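Local coordinates for protein methylocystis parvus OBBP MbnE (Methylocystis parvus OBBP, PDB 5ICQ) that probably binds the copper-chelating peptide methanobactin in the periplasm, as a member of the family 5 extracellular solute-binding proteins, at residues Pro161-Arg164 against Ile165-Leu169; Val210-Phe213 against Ser214-Thr217; Gly248-Pro252 against Ser253-Phe257; Leu477-Glu480 against Val481-Gln484. All coordinates share one frame; numbering follows the deposited sequence.

Interaction 1: residues Pro161-Arg164 against Ile165-Leu169; sequences PQQR and IAYGL. With SO4 (sulfate ion), chain F.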
loop_
_atom_site.group_PDB
_atom_site.type_symbol
_atom_site.label_atom_id
_atom_site.label_comp_id
_atom_site.label_asym_id
_atom_site.label_seq_id
_atom_site.Cartn_x
_atom_site.Cartn_y
_atom_site.Cartn_z
ATOM N N PRO A 161 -14.683 -1.364 -6.167
ATOM C CA PRO A 161 -15.764 -0.961 -5.241
ATOM C C PRO A 161 -15.614 0.436 -4.661
ATOM O O PRO A 161 -16.581 1.209 -4.679
ATOM C CB PRO A 161 -15.701 -2.044 -4.156
ATOM C CG PRO A 161 -15.138 -3.232 -4.856
ATOM C CD PRO A 161 -14.107 -2.669 -5.796
ATOM N N GLN A 162 -14.438 0.789 -4.133
ATOM C CA GLN A 162 -14.285 2.120 -3.548
ATOM C C GLN A 162 -14.232 3.194 -4.625
ATOM O O GLN A 162 -14.584 4.350 -4.367
ATOM C CB GLN A 162 -13.033 2.181 -2.671
ATOM C CG GLN A 162 -13.118 1.339 -1.395
ATOM C CD GLN A 162 -14.383 1.618 -0.600
ATOM O OE1 GLN A 162 -14.687 2.769 -0.273
ATOM N NE2 GLN A 162 -15.131 0.564 -0.292
ATOM N N GLN A 163 -13.767 2.827 -5.821
ATOM C CA GLN A 163 -13.845 3.713 -6.978
ATOM C C GLN A 163 -15.295 4.039 -7.323
ATOM O O GLN A 163 -15.645 5.203 -7.552
ATOM C CB GLN A 163 -13.131 3.050 -8.152
ATOM C CG GLN A 163 -13.090 3.835 -9.452
ATOM C CD GLN A 163 -12.317 3.086 -10.524
ATOM O OE1 GLN A 163 -12.408 1.859 -10.619
ATOM N NE2 GLN A 163 -11.542 3.813 -11.328
ATOM N N ARG A 164 -16.159 3.018 -7.364
ATOM C CA ARG A 164 -17.577 3.275 -7.607
ATOM C C ARG A 164 -18.150 4.220 -6.561
ATOM O O ARG A 164 -18.917 5.132 -6.890
ATOM C CB ARG A 164 -18.367 1.967 -7.613
ATOM C CG ARG A 164 -18.036 1.045 -8.750
ATOM C CD ARG A 164 -19.039 -0.098 -8.808
ATOM N NE ARG A 164 -18.522 -1.217 -9.583
ATOM C CZ ARG A 164 -19.213 -2.312 -9.868
ATOM N NH1 ARG A 164 -20.462 -2.441 -9.436
ATOM N NH2 ARG A 164 -18.654 -3.278 -10.583
ATOM N N ILE A 165 -17.792 4.015 -5.293
ATOM C CA ILE A 165 -18.334 4.860 -4.235
ATOM C C ILE A 165 -17.823 6.287 -4.376
ATOM O O ILE A 165 -18.588 7.251 -4.241
ATOM C CB ILE A 165 -18.001 4.273 -2.853
ATOM C CG1 ILE A 165 -18.676 2.912 -2.672
ATOM C CG2 ILE A 165 -18.449 5.222 -1.756
ATOM C CD1 ILE A 165 -18.368 2.266 -1.336
ATOM N N ALA A 166 -16.529 6.445 -4.663
ATOM C CA ALA A 166 -15.959 7.783 -4.802
ATOM C C ALA A 166 -16.593 8.532 -5.970
ATOM O O ALA A 166 -17.053 9.667 -5.815
ATOM C CB ALA A 166 -14.440 7.693 -4.980
ATOM N N TYR A 167 -16.608 7.919 -7.161
ATOM C CA TYR A 167 -17.194 8.606 -8.309
ATOM C C TYR A 167 -18.678 8.855 -8.085
ATOM O O TYR A 167 -19.222 9.843 -8.586
ATOM C CB TYR A 167 -16.984 7.814 -9.608
ATOM C CG TYR A 167 -15.533 7.578 -10.023
ATOM C CD1 TYR A 167 -14.465 8.064 -9.272
ATOM C CD2 TYR A 167 -15.243 6.859 -11.174
ATOM C CE1 TYR A 167 -13.139 7.823 -9.658
ATOM C CE2 TYR A 167 -13.932 6.607 -11.567
ATOM C CZ TYR A 167 -12.885 7.087 -10.806
ATOM O OH TYR A 167 -11.594 6.818 -11.215
ATOM N N GLY A 168 -19.340 7.984 -7.316
ATOM C CA GLY A 168 -20.741 8.180 -6.987
ATOM C C GLY A 168 -21.015 9.403 -6.136
ATOM O O GLY A 168 -22.163 9.840 -6.057
ATOM N N LEU A 169 -19.988 9.968 -5.496
ATOM C CA LEU A 169 -20.181 11.168 -4.693
ATOM C C LEU A 169 -20.279 12.426 -5.542
ATOM O O LEU A 169 -20.787 13.443 -5.059
ATOM C CB LEU A 169 -19.038 11.329 -3.687
ATOM C CG LEU A 169 -18.847 10.262 -2.610
ATOM C CD1 LEU A 169 -17.531 10.489 -1.883
ATOM C CD2 LEU A 169 -20.006 10.300 -1.630
HETATM S S SO4 F . -10.938 -0.850 -3.910
HETATM O O1 SO4 F . -12.394 -0.776 -3.851
HETATM O O2 SO4 F . -10.551 -2.121 -4.515
HETATM O O3 SO4 F . -10.432 0.260 -4.714
HETATM O O4 SO4 F . -10.385 -0.766 -2.558
#

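Interaction 2: residues Val210-Phe213 against Ser214-Thr217; sequences VERF and SDAT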
loop_
_atom_site.group_PDB
_atom_site.type_symbol
_atom_site.label_atom_id
_atom_site.label_comp_id
_atom_site.label_asym_id
_atom_site.label_seq_id
_atom_site.Cartn_x
_atom_site.Cartn_y
_atom_site.Cartn_z
ATOM N N VAL A 210 -18.081 -1.407 -24.300
ATOM C CA VAL A 210 -18.446 -1.352 -22.888
ATOM C C VAL A 210 -19.051 -2.675 -22.426
ATOM O O VAL A 210 -18.932 -3.037 -21.250
ATOM C CB VAL A 210 -19.387 -0.165 -22.600
ATOM C CG1 VAL A 210 -18.824 1.117 -23.197
ATOM C CG2 VAL A 210 -20.773 -0.430 -23.119
ATOM N N GLU A 211 -19.683 -3.431 -23.331
ATOM C CA GLU A 211 -20.287 -4.697 -22.915
ATOM C C GLU A 211 -19.232 -5.754 -22.594
ATOM O O GLU A 211 -19.491 -6.654 -21.786
ATOM C CB GLU A 211 -21.253 -5.197 -23.993
ATOM C CG GLU A 211 -22.685 -4.690 -23.821
ATOM C CD GLU A 211 -22.835 -3.216 -24.113
ATOM O OE1 GLU A 211 -22.152 -2.726 -25.039
ATOM O OE2 GLU A 211 -23.629 -2.548 -23.412
ATOM N N ARG A 212 -18.048 -5.668 -23.215
ATOM C CA ARG A 212 -16.941 -6.580 -22.931
ATOM C C ARG A 212 -16.156 -6.202 -21.680
ATOM O O ARG A 212 -15.306 -6.989 -21.246
ATOM C CB ARG A 212 -15.950 -6.628 -24.104
ATOM C CG ARG A 212 -16.311 -7.494 -25.295
ATOM C CD ARG A 212 -16.479 -8.983 -24.950
ATOM N NE ARG A 212 -15.266 -9.716 -24.570
ATOM C CZ ARG A 212 -14.245 -9.989 -25.389
ATOM N NH1 ARG A 212 -14.255 -9.564 -26.648
ATOM N NH2 ARG A 212 -13.199 -10.683 -24.947
ATOM N N PHE A 213 -16.421 -5.029 -21.094
ATOM C CA PHE A 213 -15.564 -4.504 -20.029
ATOM C C PHE A 213 -15.445 -5.474 -18.858
ATOM O O PHE A 213 -14.373 -5.601 -18.253
ATOM C CB PHE A 213 -16.103 -3.151 -19.552
ATOM C CG PHE A 213 -15.216 -2.462 -18.548
ATOM C CD1 PHE A 213 -14.099 -1.758 -18.962
ATOM C CD2 PHE A 213 -15.513 -2.506 -17.193
ATOM C CE1 PHE A 213 -13.281 -1.112 -18.038
ATOM C CE2 PHE A 213 -14.709 -1.861 -16.267
ATOM C CZ PHE A 213 -13.594 -1.166 -16.690
ATOM N N SER A 214 -16.524 -6.177 -18.525
ATOM C CA SER A 214 -16.503 -7.066 -17.369
ATOM C C SER A 214 -15.911 -8.440 -17.665
ATOM O O SER A 214 -15.794 -9.254 -16.742
ATOM C CB SER A 214 -17.922 -7.233 -16.823
ATOM O OG SER A 214 -18.802 -7.606 -17.873
ATOM N N ASP A 215 -15.551 -8.727 -18.912
ATOM C CA ASP A 215 -14.970 -10.009 -19.284
ATOM C C ASP A 215 -13.450 -9.947 -19.138
ATOM O O ASP A 215 -12.847 -8.870 -19.101
ATOM C CB ASP A 215 -15.361 -10.362 -20.731
ATOM C CG ASP A 215 -15.071 -11.824 -21.109
ATOM O OD1 ASP A 215 -14.929 -12.686 -20.212
ATOM O OD2 ASP A 215 -14.996 -12.112 -22.326
ATOM N N ALA A 216 -12.834 -11.122 -19.032
ATOM C CA ALA A 216 -11.386 -11.236 -19.172
ATOM C C ALA A 216 -11.045 -11.198 -20.658
ATOM O O ALA A 216 -11.525 -12.035 -21.430
ATOM C CB ALA A 216 -10.884 -12.528 -18.527
ATOM N N THR A 217 -10.245 -10.219 -21.068
ATOM C CA THR A 217 -9.996 -9.952 -22.478
ATOM C C THR A 217 -8.501 -9.964 -22.757
ATOM O O THR A 217 -7.720 -9.389 -21.999
ATOM C CB THR A 217 -10.580 -8.591 -22.883
ATOM O OG1 THR A 217 -10.067 -7.577 -22.008
ATOM C CG2 THR A 217 -12.102 -8.605 -22.767
HETATM O O HOH W 1 -19.386 -5.588 -19.292
HETATM O O HOH W 2 -12.293 -6.461 -20.336
#

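Interaction 3: residues Gly248-Pro252 against Ser253-Phe257; sequences GADIP and SQRGF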
loop_
_atom_site.group_PDB
_atom_site.type_symbol
_atom_site.label_atom_id
_atom_site.label_comp_id
_atom_site.label_asym_id
_atom_site.label_seq_id
_atom_site.Cartn_x
_atom_site.Cartn_y
_atom_site.Cartn_z
ATOM N N GLY A 248 2.941 12.453 -25.373
ATOM C CA GLY A 248 3.429 13.158 -24.198
ATOM C C GLY A 248 4.909 12.999 -23.915
ATOM O O GLY A 248 5.359 13.250 -22.795
ATOM N N ALA A 249 5.683 12.617 -24.937
ATOM C CA ALA A 249 7.077 12.252 -24.710
ATOM C C ALA A 249 7.883 13.407 -24.122
ATOM O O ALA A 249 8.858 13.167 -23.401
ATOM C CB ALA A 249 7.717 11.769 -26.018
ATOM N N ASP A 250 7.491 14.658 -24.391
ATOM C CA ASP A 250 8.226 15.820 -23.895
ATOM C C ASP A 250 7.423 16.632 -22.873
ATOM O O ASP A 250 7.755 17.789 -22.590
ATOM C CB ASP A 250 8.682 16.699 -25.064
ATOM C CG ASP A 250 9.694 17.757 -24.642
ATOM O OD1 ASP A 250 10.691 17.409 -23.967
ATOM O OD2 ASP A 250 9.477 18.940 -24.971
ATOM N N ILE A 251 6.381 16.043 -22.304
ATOM C CA ILE A 251 5.684 16.663 -21.171
ATOM C C ILE A 251 6.603 16.604 -19.955
ATOM O O ILE A 251 7.299 15.591 -19.774
ATOM C CB ILE A 251 4.363 15.925 -20.910
ATOM C CG1 ILE A 251 3.416 16.075 -22.113
ATOM C CG2 ILE A 251 3.689 16.398 -19.633
ATOM C CD1 ILE A 251 2.925 17.487 -22.357
ATOM N N PRO A 252 6.675 17.653 -19.125
ATOM C CA PRO A 252 7.631 17.635 -18.002
ATOM C C PRO A 252 7.532 16.411 -17.105
ATOM O O PRO A 252 8.566 15.829 -16.753
ATOM C CB PRO A 252 7.282 18.925 -17.246
ATOM C CG PRO A 252 6.857 19.872 -18.358
ATOM C CD PRO A 252 6.035 18.972 -19.282
ATOM N N SER A 253 6.316 15.990 -16.742
ATOM C CA SER A 253 6.137 14.828 -15.873
ATOM C C SER A 253 6.544 13.515 -16.528
ATOM O O SER A 253 6.539 12.475 -15.853
ATOM C CB SER A 253 4.670 14.732 -15.435
ATOM O OG SER A 253 3.826 14.438 -16.544
ATOM N N GLN A 254 6.880 13.531 -17.815
ATOM C CA GLN A 254 7.245 12.332 -18.558
ATOM C C GLN A 254 8.711 12.301 -18.982
ATOM O O GLN A 254 9.181 11.255 -19.447
ATOM C CB GLN A 254 6.364 12.215 -19.817
ATOM C CG GLN A 254 4.871 12.287 -19.547
ATOM C CD GLN A 254 4.392 11.015 -18.899
ATOM O OE1 GLN A 254 4.119 10.033 -19.580
ATOM N NE2 GLN A 254 4.331 11.012 -17.574
ATOM N N ARG A 255 9.431 13.419 -18.871
ATOM C CA ARG A 255 10.804 13.485 -19.359
ATOM C C ARG A 255 11.714 12.630 -18.501
ATOM O O ARG A 255 11.672 12.711 -17.268
ATOM C CB ARG A 255 11.313 14.929 -19.346
ATOM C CG ARG A 255 10.661 15.818 -20.386
ATOM C CD ARG A 255 11.068 17.272 -20.188
ATOM N NE ARG A 255 10.327 18.163 -21.074
ATOM C CZ ARG A 255 10.026 19.427 -20.790
ATOM N NH1 ARG A 255 10.398 19.958 -19.628
ATOM N NH2 ARG A 255 9.350 20.158 -21.670
ATOM N N GLY A 256 12.544 11.815 -19.153
ATOM C CA GLY A 256 13.420 10.908 -18.450
ATOM C C GLY A 256 12.827 9.547 -18.171
ATOM O O GLY A 256 13.556 8.650 -17.731
ATOM N N PHE A 257 11.531 9.365 -18.403
ATOM C CA PHE A 257 10.876 8.083 -18.183
ATOM C C PHE A 257 10.698 7.371 -19.517
ATOM O O PHE A 257 10.732 7.992 -20.579
ATOM C CB PHE A 257 9.509 8.277 -17.513
ATOM C CG PHE A 257 9.587 8.812 -16.110
ATOM C CD1 PHE A 257 10.116 8.034 -15.084
ATOM C CD2 PHE A 257 9.130 10.091 -15.810
ATOM C CE1 PHE A 257 10.176 8.522 -13.785
ATOM C CE2 PHE A 257 9.184 10.585 -14.507
ATOM C CZ PHE A 257 9.707 9.803 -13.496
HETATM O O HOH W 3 8.856 10.319 -22.056
HETATM O O HOH W 4 9.901 13.759 -15.466
#

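Interaction 4: residues Leu477-Glu480 against Val481-Gln484; sequences LVDE and VQYQ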
loop_
_atom_site.group_PDB
_atom_site.type_symbol
_atom_site.label_atom_id
_atom_site.label_comp_id
_atom_site.label_asym_id
_atom_site.label_seq_id
_atom_site.Cartn_x
_atom_site.Cartn_y
_atom_site.Cartn_z
ATOM N N LEU A 477 -4.330 -24.454 11.242
ATOM C CA LEU A 477 -4.157 -24.129 9.835
ATOM C C LEU A 477 -5.419 -24.548 9.087
ATOM O O LEU A 477 -5.811 -25.715 9.150
ATOM C CB LEU A 477 -2.935 -24.876 9.300
ATOM C CG LEU A 477 -2.688 -24.878 7.799
ATOM C CD1 LEU A 477 -2.298 -23.502 7.391
ATOM C CD2 LEU A 477 -1.591 -25.883 7.445
ATOM N N VAL A 478 -6.075 -23.612 8.411
ATOM C CA VAL A 478 -7.325 -23.937 7.732
ATOM C C VAL A 478 -7.150 -23.687 6.239
ATOM O O VAL A 478 -6.340 -22.852 5.822
ATOM C CB VAL A 478 -8.520 -23.144 8.304
ATOM C CG1 VAL A 478 -8.636 -23.366 9.805
ATOM C CG2 VAL A 478 -8.369 -21.682 8.028
ATOM N N ASP A 479 -7.904 -24.431 5.428
ATOM C CA ASP A 479 -7.746 -24.307 3.986
ATOM C C ASP A 479 -8.252 -22.950 3.508
ATOM O O ASP A 479 -8.950 -22.230 4.225
ATOM C CB ASP A 479 -8.456 -25.453 3.250
ATOM C CG ASP A 479 -9.978 -25.447 3.424
ATOM O OD1 ASP A 479 -10.633 -24.401 3.229
ATOM O OD2 ASP A 479 -10.531 -26.521 3.735
ATOM N N GLU A 480 -7.895 -22.627 2.262
ATOM C CA GLU A 480 -8.154 -21.309 1.690
ATOM C C GLU A 480 -9.624 -20.911 1.777
ATOM O O GLU A 480 -9.944 -19.759 2.095
ATOM C CB GLU A 480 -7.692 -21.301 0.231
ATOM C CG GLU A 480 -8.250 -20.167 -0.617
ATOM C CD GLU A 480 -7.977 -20.358 -2.108
ATOM O OE1 GLU A 480 -6.897 -19.943 -2.583
ATOM O OE2 GLU A 480 -8.843 -20.923 -2.810
ATOM N N VAL A 481 -10.532 -21.835 1.464
ATOM C CA VAL A 481 -11.949 -21.486 1.408
ATOM C C VAL A 481 -12.478 -21.178 2.804
ATOM O O VAL A 481 -13.179 -20.181 3.013
ATOM C CB VAL A 481 -12.753 -22.612 0.734
ATOM C CG1 VAL A 481 -14.234 -22.431 0.992
ATOM C CG2 VAL A 481 -12.473 -22.638 -0.758
ATOM N N GLN A 482 -12.152 -22.032 3.777
ATOM C CA GLN A 482 -12.595 -21.819 5.153
ATOM C C GLN A 482 -11.957 -20.574 5.763
ATOM O O GLN A 482 -12.613 -19.838 6.514
ATOM C CB GLN A 482 -12.259 -23.050 6.005
ATOM C CG GLN A 482 -13.249 -24.190 5.887
ATOM C CD GLN A 482 -14.605 -23.836 6.477
ATOM O OE1 GLN A 482 -15.648 -24.098 5.873
ATOM N NE2 GLN A 482 -14.598 -23.234 7.663
ATOM N N TYR A 483 -10.673 -20.346 5.482
ATOM C CA TYR A 483 -9.985 -19.164 5.999
ATOM C C TYR A 483 -10.647 -17.883 5.513
ATOM O O TYR A 483 -10.902 -16.958 6.296
ATOM C CB TYR A 483 -8.520 -19.196 5.571
ATOM C CG TYR A 483 -7.668 -18.096 6.177
ATOM C CD1 TYR A 483 -7.135 -18.229 7.455
ATOM C CD2 TYR A 483 -7.381 -16.940 5.465
ATOM C CE1 TYR A 483 -6.344 -17.228 8.013
ATOM C CE2 TYR A 483 -6.597 -15.927 6.019
ATOM C CZ TYR A 483 -6.087 -16.078 7.296
ATOM O OH TYR A 483 -5.296 -15.091 7.855
ATOM N N GLN A 484 -10.915 -17.804 4.211
ATOM C CA GLN A 484 -11.546 -16.608 3.664
ATOM C C GLN A 484 -12.950 -16.423 4.228
ATOM O O GLN A 484 -13.339 -15.307 4.591
ATOM C CB GLN A 484 -11.582 -16.686 2.136
ATOM C CG GLN A 484 -12.503 -15.654 1.491
ATOM C CD GLN A 484 -12.702 -15.874 -0.004
ATOM O OE1 GLN A 484 -12.245 -15.080 -0.824
ATOM N NE2 GLN A 484 -13.404 -16.944 -0.359
#

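Interaction 1: residues Pro161-Arg164 against Ile165-Leu169
Q163 and Y167, one helical turn apart, make the tight part of this contact. The side chain of Q163 runs across one face of the tyrosine ring and ends at its hydroxyl. Its CG stands 3.8 Å from the ring centroid of Y167, a CH-pi contact displaced toward the rim, and its amide then gives a nearly straight hydrogen bond, NE2 to Y167 OH at 3.0 Å. The hydroxyl lies in the plane of that amide, although amide and ring are turned 64° against each other. Q163 reaches this far because CG is anti to the backbone N (chi1 -179°) and the chain beyond it is extended. The other end of the amide is held as well, since OE1 accepts from R160 N. Along the helix, the backbone bond from Y167 N to Q163 O (2.9 Å) is close to linear. The buried ring continues inward to F152 and L155 of helix 145-158 and to I196 and L197 of helix 193-198.

The solvent side is looser. Q162 and I165 lie alongside each other, touching through NE2 of Q162 and CD1 of I165 at 3.8 Å, and both are exposed. R164 NE donates to the carbonyl O of G159. At the start of helix 161-168 a sulfate, probably from the crystallisation liquor, accepts from the backbone, Q162 N to O1 at 2.6 Å, and is also bonded by R160 NE. The backbone N-H of Q162 at the helix start and the charged R160 together probably account for an anion settling here.

Interaction 2: residues Val210-Phe213 against Ser214-Thr217
R212 and D215 form the charged pair of this contact, a salt bridge with NE of R212 3.3 Å from OD2 of D215. The two side chains run alongside each other in the same direction, with their flat groups turned 53° apart, and NE makes the hydrogen bond within the salt bridge. OD2 uses its anti lone pair and lies 23° out of the guanidinium plane. Bends at chi2 and chi3 bring the guanidinium round beside D215 and T217.

A van der Waals contact, and a close one, falls on a face of the guanidinium, where the methyl CG2 of T217 sits 3.2 Å from NH2 of R212, the two side chains sliding past each other in opposite directions.

Backbone bonding gives the stretch its shape: R212 to D215 is a type I beta turn, closed by D215 N to R212 O at 2.9 Å. It belongs to the long connection between helix 193-198 and strand 227-233, and F213 fastens it to the protein, its ring packing on L154, L155 and K158 of helix 145-158 while its carbonyl accepts from N81. Just past the turn, A216 N makes a weak bond to D215 OD1.

Waters add further polar links. One donates to V210 O and to E211 O (2.7 Å) and also bonds S214 OG, bridging the residues before the turn to its third residue. The other joins T217 OG1 at 3.0 Å and is near F213 O and D215 O as well, though it cannot donate to every carbonyl about it at once. T217 pairs through its backbone with L77.

Interaction 3: residues Gly248-Pro252 against Ser253-Phe257
Two beta turns follow in quick succession, type I over G248 to I251 and type II over Q254 to F257, and a backbone bond from Q254 N to I251 O (2.9 Å) draws the chain round between them. R255 then reaches back across this bend, its chain extended from CG to NE, to D250, the third residue of the first turn. NE makes a salt bridge with OD1 of D250 at 3.0 Å; it meets that oxygen from above the carboxylate plane, with the two planar groups 42° apart. NE and NH2 also share the carbonyl O of D250 in two weak bonds. CG of P252 covers one face of the guanidinium, 3.8 Å from NH1 of R255, the proline ring and the arginine lying side by side. NH1 itself goes on to a salt bridge with D51. A water bridges P252 O and R255 O (2.7 Å from the latter) across the bend, donating to both. Farther in, CB of I251 packs on CG of Q254 (3.9 Å), whose amide oxygen is taken up by Y246. The whole bend lies in the connection between strands 237-242 and 262-268, and its inner side rests on strand 109-120, where S253 bonds to the carbonyl of P112 and Q254 touches L113.

Interaction 4: residues Leu477-Glu480 against Val481-Gln484
The carboxylate oxygen OD1 of D479 faces the first backbone N-H groups of helix 480-489: it accepts from Q482 N in an almost straight bond of 2.9 Å, and V481 N is 3.1 Å from the same oxygen. D479 sits at the N-cap position just before the helix, and the bond from Q482 N is its capping bond. That donor meets OD1 nearly along its C-O axis, and the aspartate gets there because CG is tucked between the backbone N and the carbonyl carbon (chi1 65°). A negative group in this place would be stabilised by the partial positive end of the helix. The carbonyl of D479 opens the helical bonding, Y483 N to D479 O at 2.8 Å, and Q484 N to E480 O continues it. CB of Q482 rests 3.5 Å from OD1 of D479, with the amide plane steeply inclined to the carboxylate. Just before the cap, V478 supplies the apolar contact. Its methyl CG2 presses on CB of Y483 (3.5 Å) and comes in at the edge of the tyrosine ring, close to its plane, the two side chains crossing at about a right angle. Residues 477-484 lead from strand 472-477 into helix 480-489, and V478 and Y483 both pack on M449 of the neighbouring strand 442-450, with V478 also paired to V450 through the backbone.

In the fold
All four contacts are local and come in series along the chain, within one stretch of the family 5 range. Interactions 1 and 2 are the closest pair, with centres 20 Å apart and nearest atoms about 7 Å apart; both pack against helix 145-158, which comes before them in the chain. Interaction 3, 30 to 31 Å from their centres, belongs to the connection between two strands of the four-stranded mixed sheet. Interaction 4 stands at the edge of the eight-stranded mixed sheet, 47 Å from interaction 3 between centres and across the middle of the chain. No two of them touch, but interactions 1 and 2 are linked through the helix they share.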